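Local coordinates for FAD-binding PCMH-type domain-containing protein (Gibberella zeae, PDB 6YJO) that binds FAD covalently and, as an oxidoreductase of its flavoprotein family, probably oxidises oligosaccharides, at residues Gly192-Ile195 with Thr201-Tyr204; Thr242-Glu247 with Leu273-Tyr278; Asn296-Leu301 with Ala310-Ala315. All coordinates share one frame; numbering follows the deposited sequence.

Contact 1: residues Gly192-Ile195 with Thr201-Tyr204. With NAG (2-acetamido-2-deoxy-beta-D-glucopyranose), chain B; NAG (2-acetamido-2-deoxy-beta-D-glucopyranose), chain C.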
loop_
_atom_site.group_PDB
_atom_site.type_symbol
_atom_site.label_atom_id
_atom_site.label_comp_id
_atom_site.label_asym_id
_atom_site.label_seq_id
_atom_site.Cartn_x
_atom_site.Cartn_y
_atom_site.Cartn_z
ATOM N N GLY A 192 15.606 6.846 -5.288
ATOM C CA GLY A 192 16.520 6.395 -4.259
ATOM C C GLY A 192 16.085 6.951 -2.921
ATOM O O GLY A 192 15.112 7.706 -2.822
ATOM N N ALA A 193 16.819 6.556 -1.883
ATOM C CA ALA A 193 16.475 6.976 -0.533
ATOM C C ALA A 193 17.696 6.965 0.372
ATOM O O ALA A 193 18.501 6.032 0.336
ATOM C CB ALA A 193 15.397 6.075 0.072
ATOM N N THR A 194 17.812 8.009 1.186
ATOM C CA THR A 194 18.695 7.974 2.341
ATOM C C THR A 194 18.144 6.960 3.338
ATOM O O THR A 194 16.993 7.073 3.771
ATOM C CB THR A 194 18.789 9.367 2.967
ATOM O OG1 THR A 194 19.113 10.332 1.954
ATOM C CG2 THR A 194 19.845 9.394 4.058
ATOM N N ILE A 195 18.945 5.951 3.672
ATOM C CA ILE A 195 18.490 4.832 4.488
ATOM C C ILE A 195 19.550 4.513 5.532
ATOM O O ILE A 195 20.753 4.609 5.265
ATOM C CB ILE A 195 18.180 3.596 3.617
ATOM C CG1 ILE A 195 17.708 2.430 4.488
ATOM C CG2 ILE A 195 19.402 3.188 2.795
ATOM C CD1 ILE A 195 17.180 1.259 3.686
ATOM N N THR A 201 24.985 2.839 9.981
ATOM C CA THR A 201 25.567 3.492 8.817
ATOM C C THR A 201 24.473 4.102 7.952
ATOM O O THR A 201 23.454 3.463 7.679
ATOM C CB THR A 201 26.388 2.487 8.004
ATOM O OG1 THR A 201 27.611 2.190 8.693
ATOM C CG2 THR A 201 26.707 3.040 6.622
ATOM N N ILE A 202 24.687 5.344 7.527
ATOM C CA ILE A 202 23.742 6.071 6.685
ATOM C C ILE A 202 24.198 5.944 5.237
ATOM O O ILE A 202 25.316 6.347 4.893
ATOM C CB ILE A 202 23.642 7.549 7.092
ATOM C CG1 ILE A 202 23.460 7.691 8.605
ATOM C CG2 ILE A 202 22.484 8.219 6.362
ATOM C CD1 ILE A 202 23.488 9.135 9.089
ATOM N N ARG A 203 23.334 5.391 4.388
ATOM C CA ARG A 203 23.599 5.258 2.964
ATOM C C ARG A 203 22.594 6.075 2.162
ATOM O O ARG A 203 21.459 6.296 2.596
ATOM C CB ARG A 203 23.520 3.795 2.503
ATOM C CG ARG A 203 24.568 2.869 3.094
ATOM C CD ARG A 203 25.968 3.275 2.699
ATOM N NE ARG A 203 26.927 2.233 3.049
ATOM C CZ ARG A 203 28.198 2.447 3.370
ATOM N NH1 ARG A 203 28.690 3.678 3.402
ATOM N NH2 ARG A 203 28.975 1.419 3.669
ATOM N N TYR A 204 23.020 6.529 0.985
ATOM C CA TYR A 204 22.096 6.932 -0.067
ATOM C C TYR A 204 22.047 5.791 -1.074
ATOM O O TYR A 204 23.047 5.498 -1.737
ATOM C CB TYR A 204 22.505 8.238 -0.743
ATOM C CG TYR A 204 21.538 8.600 -1.845
ATOM C CD1 TYR A 204 20.247 9.016 -1.548
ATOM C CD2 TYR A 204 21.897 8.484 -3.180
ATOM C CE1 TYR A 204 19.348 9.327 -2.543
ATOM C CE2 TYR A 204 21.004 8.792 -4.187
ATOM C CZ TYR A 204 19.728 9.212 -3.863
ATOM O OH TYR A 204 18.833 9.524 -4.859
HETATM C C1 NAG B . 27.153 -1.499 7.856
HETATM C C2 NAG B . 28.641 -1.266 7.621
HETATM C C3 NAG B . 28.929 -1.074 6.131
HETATM C C4 NAG B . 28.315 -2.191 5.296
HETATM C C5 NAG B . 26.847 -2.385 5.660
HETATM C C6 NAG B . 26.226 -3.581 4.977
HETATM C C7 NAG B . 30.213 -0.131 9.129
HETATM C C8 NAG B . 30.540 1.145 9.847
HETATM N N2 NAG B . 29.103 -0.115 8.381
HETATM O O3 NAG B . 30.340 -1.046 5.936
HETATM O O4 NAG B . 28.355 -1.821 3.922
HETATM O O5 NAG B . 26.710 -2.597 7.071
HETATM O O6 NAG B . 26.523 -4.784 5.673
HETATM O O7 NAG B . 30.919 -1.130 9.222
HETATM C C1 NAG C . 29.038 -2.748 3.059
HETATM C C2 NAG C . 28.675 -2.297 1.630
HETATM C C3 NAG C . 29.554 -2.995 0.590
HETATM C C4 NAG C . 31.023 -2.800 0.935
HETATM C C5 NAG C . 31.280 -3.353 2.327
HETATM C C6 NAG C . 32.710 -3.170 2.778
HETATM C C7 NAG C . 26.309 -1.635 1.610
HETATM C C8 NAG C . 24.911 -2.049 1.265
HETATM N N2 NAG C . 27.267 -2.533 1.352
HETATM O O3 NAG C . 29.271 -2.422 -0.684
HETATM O O4 NAG C . 31.922 -3.356 -0.022
HETATM O O5 NAG C . 30.463 -2.638 3.265
HETATM O O6 NAG C . 32.900 -1.885 3.354
HETATM O O7 NAG C . 26.559 -0.536 2.100
#
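The ring of Tyr204 leans obliquely across the backbone of Gly192-Thr194, its CD1 lying 3.8 Å from Thr194 N. With CG anti to the backbone N (chi1 179°), the ring is carried back over the neighbouring strand, and its OH reaches Gly192 CA at 3.9 Å. The second flat group, the Arg203 guanidinium, lies beyond the strands: the methyl CG2 of Thr201 sits 3.6 Å above its plane, over the centre, while sugars gather at its edge. There NE donates to O7 of the chain C NAG at 3.0 Å, and NH2 makes a weak, in-plane bond to O4 of the chain B NAG. Thr201 OG1 adds a third grip, accepting from N2 of the chain B NAG at 2.8 Å.

Between the strands, Ile195 and Arg203 form an antiparallel hydrogen-bonded pair, with N-to-O distances of 2.8 Å from Ile195 N to Arg203 O and from Arg203 N to Ile195 O. On the Thr194 and Tyr204 face, Thr194 CG2 meets Ile202 CG2 at 3.7 Å, beside helix 78-90. This is a beta hairpin whose turn bears Asn199 and Thr201, consistent with an N-glycosylation sequon whose sugars fold back onto the outer strand.

Contact 2: residues Thr242-Glu247 with Leu273-Tyr278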
loop_
_atom_site.group_PDB
_atom_site.type_symbol
_atom_site.label_atom_id
_atom_site.label_comp_id
_atom_site.label_asym_id
_atom_site.label_seq_id
_atom_site.Cartn_x
_atom_site.Cartn_y
_atom_site.Cartn_z
ATOM N N THR A 242 -11.473 13.501 -14.898
ATOM C CA THR A 242 -12.891 13.158 -14.778
ATOM C C THR A 242 -13.090 11.930 -13.900
ATOM O O THR A 242 -12.931 10.792 -14.377
ATOM C CB THR A 242 -13.497 12.913 -16.160
ATOM O OG1 THR A 242 -13.204 14.024 -17.019
ATOM C CG2 THR A 242 -15.012 12.732 -16.064
ATOM N N PRO A 243 -13.433 12.094 -12.625
ATOM C CA PRO A 243 -13.941 10.955 -11.854
ATOM C C PRO A 243 -15.281 10.487 -12.400
ATOM O O PRO A 243 -16.013 11.236 -13.048
ATOM C CB PRO A 243 -14.088 11.512 -10.432
ATOM C CG PRO A 243 -13.233 12.736 -10.389
ATOM C CD PRO A 243 -13.206 13.284 -11.784
ATOM N N PHE A 244 -15.594 9.218 -12.141
ATOM C CA PHE A 244 -16.881 8.664 -12.543
ATOM C C PHE A 244 -17.277 7.519 -11.621
ATOM O O PHE A 244 -16.432 6.874 -10.999
ATOM C CB PHE A 244 -16.856 8.180 -13.999
ATOM C CG PHE A 244 -15.880 7.057 -14.266
ATOM C CD1 PHE A 244 -14.547 7.322 -14.532
ATOM C CD2 PHE A 244 -16.305 5.737 -14.276
ATOM C CE1 PHE A 244 -13.654 6.295 -14.790
ATOM C CE2 PHE A 244 -15.416 4.706 -14.530
ATOM C CZ PHE A 244 -14.092 4.986 -14.788
ATOM N N SER A 245 -18.590 7.286 -11.544
ATOM C CA SER A 245 -19.165 6.108 -10.910
ATOM C C SER A 245 -20.225 5.514 -11.825
ATOM O O SER A 245 -20.867 6.229 -12.597
ATOM C CB SER A 245 -19.791 6.439 -9.544
ATOM O OG SER A 245 -21.044 7.082 -9.697
ATOM N N ILE A 246 -20.378 4.195 -11.749
ATOM C CA ILE A 246 -21.478 3.465 -12.373
ATOM C C ILE A 246 -22.076 2.576 -11.293
ATOM O O ILE A 246 -21.414 1.646 -10.816
ATOM C CB ILE A 246 -21.026 2.618 -13.573
ATOM C CG1 ILE A 246 -20.389 3.482 -14.667
ATOM C CG2 ILE A 246 -22.211 1.835 -14.120
ATOM C CD1 ILE A 246 -18.891 3.273 -14.806
ATOM N N GLU A 247 -23.317 2.855 -10.905
ATOM C CA GLU A 247 -24.003 2.067 -9.893
ATOM C C GLU A 247 -24.702 0.878 -10.538
ATOM O O GLU A 247 -25.302 0.997 -11.611
ATOM C CB GLU A 247 -25.018 2.928 -9.144
ATOM C CG GLU A 247 -24.432 4.199 -8.550
ATOM C CD GLU A 247 -25.459 4.996 -7.769
ATOM O OE1 GLU A 247 -26.617 4.537 -7.667
ATOM O OE2 GLU A 247 -25.109 6.078 -7.253
ATOM N N LEU A 273 -7.354 5.623 -18.611
ATOM C CA LEU A 273 -8.503 5.164 -17.842
ATOM C C LEU A 273 -8.041 4.353 -16.636
ATOM O O LEU A 273 -7.214 3.446 -16.772
ATOM C CB LEU A 273 -9.423 4.324 -18.729
ATOM C CG LEU A 273 -10.675 3.725 -18.093
ATOM C CD1 LEU A 273 -11.672 4.802 -17.697
ATOM C CD2 LEU A 273 -11.304 2.738 -19.060
ATOM N N ASN A 274 -8.578 4.684 -15.462
ATOM C CA ASN A 274 -8.278 3.993 -14.213
ATOM C C ASN A 274 -9.590 3.562 -13.574
ATOM O O ASN A 274 -10.511 4.373 -13.447
ATOM C CB ASN A 274 -7.490 4.899 -13.262
ATOM C CG ASN A 274 -6.158 5.338 -13.847
ATOM O OD1 ASN A 274 -5.122 4.741 -13.562
ATOM N ND2 ASN A 274 -6.182 6.386 -14.667
ATOM N N MET A 275 -9.679 2.296 -13.166
ATOM C CA MET A 275 -10.961 1.735 -12.761
ATOM C C MET A 275 -10.788 0.741 -11.624
ATOM O O MET A 275 -9.754 0.077 -11.511
ATOM C CB MET A 275 -11.646 1.034 -13.940
ATOM C CG MET A 275 -13.149 1.202 -13.962
ATOM S SD MET A 275 -13.872 0.672 -15.523
ATOM C CE MET A 275 -13.934 -1.097 -15.270
ATOM N N GLN A 276 -11.822 0.654 -10.785
ATOM C CA GLN A 276 -12.012 -0.430 -9.829
ATOM C C GLN A 276 -13.512 -0.683 -9.721
ATOM O O GLN A 276 -14.327 0.110 -10.202
ATOM C CB GLN A 276 -11.392 -0.095 -8.466
ATOM C CG GLN A 276 -12.288 0.707 -7.529
ATOM C CD GLN A 276 -11.613 1.096 -6.220
ATOM O OE1 GLN A 276 -12.177 1.847 -5.425
ATOM N NE2 GLN A 276 -10.410 0.582 -5.985
ATOM N N ILE A 277 -13.880 -1.808 -9.104
ATOM C CA ILE A 277 -15.279 -2.102 -8.803
ATOM C C ILE A 277 -15.410 -2.433 -7.325
ATOM O O ILE A 277 -14.862 -3.437 -6.859
ATOM C CB ILE A 277 -15.846 -3.249 -9.660
ATOM C CG1 ILE A 277 -17.307 -3.504 -9.263
ATOM C CG2 ILE A 277 -15.018 -4.520 -9.506
ATOM C CD1 ILE A 277 -18.028 -4.493 -10.139
ATOM N N TYR A 278 -16.146 -1.595 -6.600
ATOM C CA TYR A 278 -16.577 -1.919 -5.248
ATOM C C TYR A 278 -17.717 -2.928 -5.309
ATOM O O TYR A 278 -18.715 -2.705 -6.002
ATOM C CB TYR A 278 -17.029 -0.641 -4.533
ATOM C CG TYR A 278 -17.874 -0.861 -3.293
ATOM C CD1 TYR A 278 -19.229 -1.159 -3.391
ATOM C CD2 TYR A 278 -17.325 -0.740 -2.024
ATOM C CE1 TYR A 278 -20.003 -1.357 -2.266
ATOM C CE2 TYR A 278 -18.093 -0.930 -0.894
ATOM C CZ TYR A 278 -19.432 -1.240 -1.020
ATOM O OH TYR A 278 -20.203 -1.434 0.105
#
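Phe244 meets Leu273 and Met275 through the far end of its ring. CZ is 3.8 Å from Leu273 CD1, and CE1 is equally near that methyl, the two side chains crossing at about a right angle. Met275 comes instead to the ring edge, near its plane, with CG 4.0 Å from Phe244 CZ. It is this methylene that makes the approach, since the bend about chi3 (81°) turns CE away from the ring. The carbonyl Asn274 O, between these two side chains in sequence, stands obliquely 3.9 Å from Phe244 CZ.

The reach of the ring follows from its first torsion. CG of Phe244 lies between the backbone N and the carbonyl carbon (chi1 63°), which sends the ring across toward the other strand, while Thr242 O lies in its plane at the near edge.

Such a reach is needed because the two strands are not sheet neighbours. They run roughly parallel, inclined by 31° and 9.1 Å apart, with strand 283-290 between them and antiparallel to both. Helix 252-268 links them, making a beta-alpha-beta crossover that skips one strand.

Further out, the cluster is backed by the helices on this side of the sheet: Leu297 touches Phe244 and Leu273, and Phe265 touches Leu273 and Met275. On the other face Asn274 ND2 bonds to Thr182 OG1 and Gln276 is held between Asp385 and Gln287.

Phe244, Leu273 and Met275 thus bind by dispersion and shape, as befits a hydrophobic core beneath helices, whereas directional hydrogen bonds anchor the amides of Asn274, whose side chain is about 11 Å from the flavin cofactor, and Gln276.

Contact 3: residues Asn296-Leu301 with Ala310-Ala315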
loop_
_atom_site.group_PDB
_atom_site.type_symbol
_atom_site.label_atom_id
_atom_site.label_comp_id
_atom_site.label_asym_id
_atom_site.label_seq_id
_atom_site.Cartn_x
_atom_site.Cartn_y
_atom_site.Cartn_z
ATOM N N ASN A 296 -14.613 12.000 -24.030
ATOM C CA ASN A 296 -13.635 10.957 -24.327
ATOM C C ASN A 296 -13.803 9.764 -23.399
ATOM O O ASN A 296 -13.671 8.614 -23.834
ATOM C CB ASN A 296 -12.213 11.508 -24.226
ATOM C CG ASN A 296 -11.848 12.403 -25.392
ATOM O OD1 ASN A 296 -11.258 13.465 -25.204
ATOM N ND2 ASN A 296 -12.194 11.977 -26.606
ATOM N N LEU A 297 -14.088 10.016 -22.119
ATOM C CA LEU A 297 -14.422 8.926 -21.207
ATOM C C LEU A 297 -15.586 8.109 -21.751
ATOM O O LEU A 297 -15.574 6.875 -21.692
ATOM C CB LEU A 297 -14.758 9.489 -19.823
ATOM C CG LEU A 297 -15.409 8.549 -18.802
ATOM C CD1 LEU A 297 -14.417 7.509 -18.307
ATOM C CD2 LEU A 297 -15.983 9.343 -17.637
ATOM N N ASN A 298 -16.599 8.787 -22.294
ATOM C CA ASN A 298 -17.760 8.090 -22.837
ATOM C C ASN A 298 -17.361 7.104 -23.929
ATOM O O ASN A 298 -17.892 5.989 -23.992
ATOM C CB ASN A 298 -18.769 9.107 -23.367
ATOM C CG ASN A 298 -19.479 9.856 -22.252
ATOM O OD1 ASN A 298 -19.673 9.321 -21.159
ATOM N ND2 ASN A 298 -19.867 11.097 -22.520
ATOM N N THR A 299 -16.433 7.495 -24.802
ATOM C CA THR A 299 -15.995 6.580 -25.851
ATOM C C THR A 299 -15.170 5.430 -25.287
ATOM O O THR A 299 -15.234 4.308 -25.804
ATOM C CB THR A 299 -15.194 7.336 -26.910
ATOM O OG1 THR A 299 -14.199 8.146 -26.269
ATOM C CG2 THR A 299 -16.113 8.211 -27.751
ATOM N N ALA A 300 -14.389 5.681 -24.234
ATOM C CA ALA A 300 -13.578 4.619 -23.648
ATOM C C ALA A 300 -14.448 3.579 -22.951
ATOM O O ALA A 300 -14.141 2.381 -22.978
ATOM C CB ALA A 300 -12.571 5.209 -22.660
ATOM N N LEU A 301 -15.534 4.020 -22.314
ATOM C CA LEU A 301 -16.400 3.117 -21.565
ATOM C C LEU A 301 -17.416 2.400 -22.441
ATOM O O LEU A 301 -17.982 1.392 -22.006
ATOM C CB LEU A 301 -17.144 3.892 -20.477
ATOM C CG LEU A 301 -16.340 4.263 -19.233
ATOM C CD1 LEU A 301 -17.189 5.107 -18.290
ATOM C CD2 LEU A 301 -15.833 3.009 -18.531
ATOM N N ALA A 310 -25.263 -0.873 -18.781
ATOM C CA ALA A 310 -25.280 0.119 -17.720
ATOM C C ALA A 310 -24.842 1.467 -18.275
ATOM O O ALA A 310 -24.381 1.582 -19.414
ATOM C CB ALA A 310 -24.376 -0.304 -16.551
ATOM N N GLN A 311 -24.995 2.495 -17.445
ATOM C CA GLN A 311 -24.708 3.868 -17.830
ATOM C C GLN A 311 -24.042 4.583 -16.666
ATOM O O GLN A 311 -24.212 4.204 -15.505
ATOM C CB GLN A 311 -25.992 4.607 -18.238
ATOM C CG GLN A 311 -27.210 4.193 -17.427
ATOM C CD GLN A 311 -28.234 5.300 -17.301
ATOM O OE1 GLN A 311 -27.918 6.404 -16.856
ATOM N NE2 GLN A 311 -29.473 5.010 -17.687
ATOM N N ILE A 312 -23.273 5.626 -16.989
ATOM C CA ILE A 312 -22.656 6.435 -15.947
ATOM C C ILE A 312 -23.733 6.976 -15.018
ATOM O O ILE A 312 -24.778 7.475 -15.461
ATOM C CB ILE A 312 -21.826 7.570 -16.570
ATOM C CG1 ILE A 312 -20.397 7.088 -16.829
ATOM C CG2 ILE A 312 -21.815 8.802 -15.665
ATOM C CD1 ILE A 312 -19.552 8.046 -17.635
ATOM N N SER A 313 -23.481 6.872 -13.714
ATOM C CA SER A 313 -24.376 7.431 -12.710
ATOM C C SER A 313 -23.975 8.856 -12.347
ATOM O O SER A 313 -24.812 9.762 -12.367
ATOM C CB SER A 313 -24.384 6.539 -11.464
ATOM O OG SER A 313 -25.077 5.328 -11.711
ATOM N N THR A 314 -22.702 9.072 -12.022
ATOM C CA THR A 314 -22.171 10.398 -11.746
ATOM C C THR A 314 -20.847 10.566 -12.475
ATOM O O THR A 314 -20.038 9.635 -12.538
ATOM C CB THR A 314 -21.975 10.627 -10.241
ATOM O OG1 THR A 314 -21.043 9.669 -9.725
ATOM C CG2 THR A 314 -23.304 10.487 -9.502
ATOM N N ALA A 315 -20.635 11.753 -13.035
ATOM C CA ALA A 315 -19.393 12.051 -13.732
ATOM C C ALA A 315 -19.218 13.559 -13.772
ATOM O O ALA A 315 -20.180 14.298 -14.001
ATOM C CB ALA A 315 -19.386 11.457 -15.146
#
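An apolar helix-to-loop contact at the margin of the seven-stranded sheet joins helix 294-308 to the chain entering edge strand 314-315, one of the two outermost in that sheet. One side chain carries it from the loop side: Ile312 points at the helix, and its terminal methyl CD1 meets three residues there. Leu297 CD2 and Leu301 CD1 each lie 3.8 Å from Ile312 CD1. These leucines are one helical turn apart but reach the methyl differently, with CG of Leu297 anti to the backbone N (chi1 168°) and CG of Leu301 beside it (chi1 -76°). Leu301 crosses Ile312 at about a right angle and also brings CD1 within 4.0 Å of Ile312 CG1, while Leu297 meets the isoleucine at a slant.

In the order of the chain, strands 242-248, 273-280, 283-290 and 314-315 with helices 252-268 and 294-308 give the beta-alpha-beta-beta-alpha-beta succession and the 4-1-3-2 strand order of a ferredoxin-like fold. The present contact closes its second crossover. Just past Ile312, Ser313 and Thr314 both face Ser245 as a classic beta bulge.

Asn298 supplies the polar rim of the methyl's surroundings. Its OD1 is 3.7 Å from Ile312 CD1, but accepts a hydrogen bond from Arg294 NE one turn earlier, so the oxygen beside the methyl is already engaged. Arg294 itself touches both Ile312 and Ala315.

Overall arrangement
Contacts 2 and 3 both reach the same sheet, their centres 9 Å apart. Strands 242-248 and 314-315 pair side by side, with Ser245 O 2.9 Å from Ser313 N and Ser245 OG 2.6 Å from Thr314 OG1, both probable hydrogen bonds. Contact 1 belongs to another sheet, across the centre of the chain: it lies 38 Å from contact 2 and 45 Å from contact 3, centre to centre. The flavin occupies the ground between. The Ile195 side chain of contact 1 is about 7 Å from bound FAD and the Asn274 side chain of contact 2 about 11 Å, whereas contact 3 lies away from the flavin site.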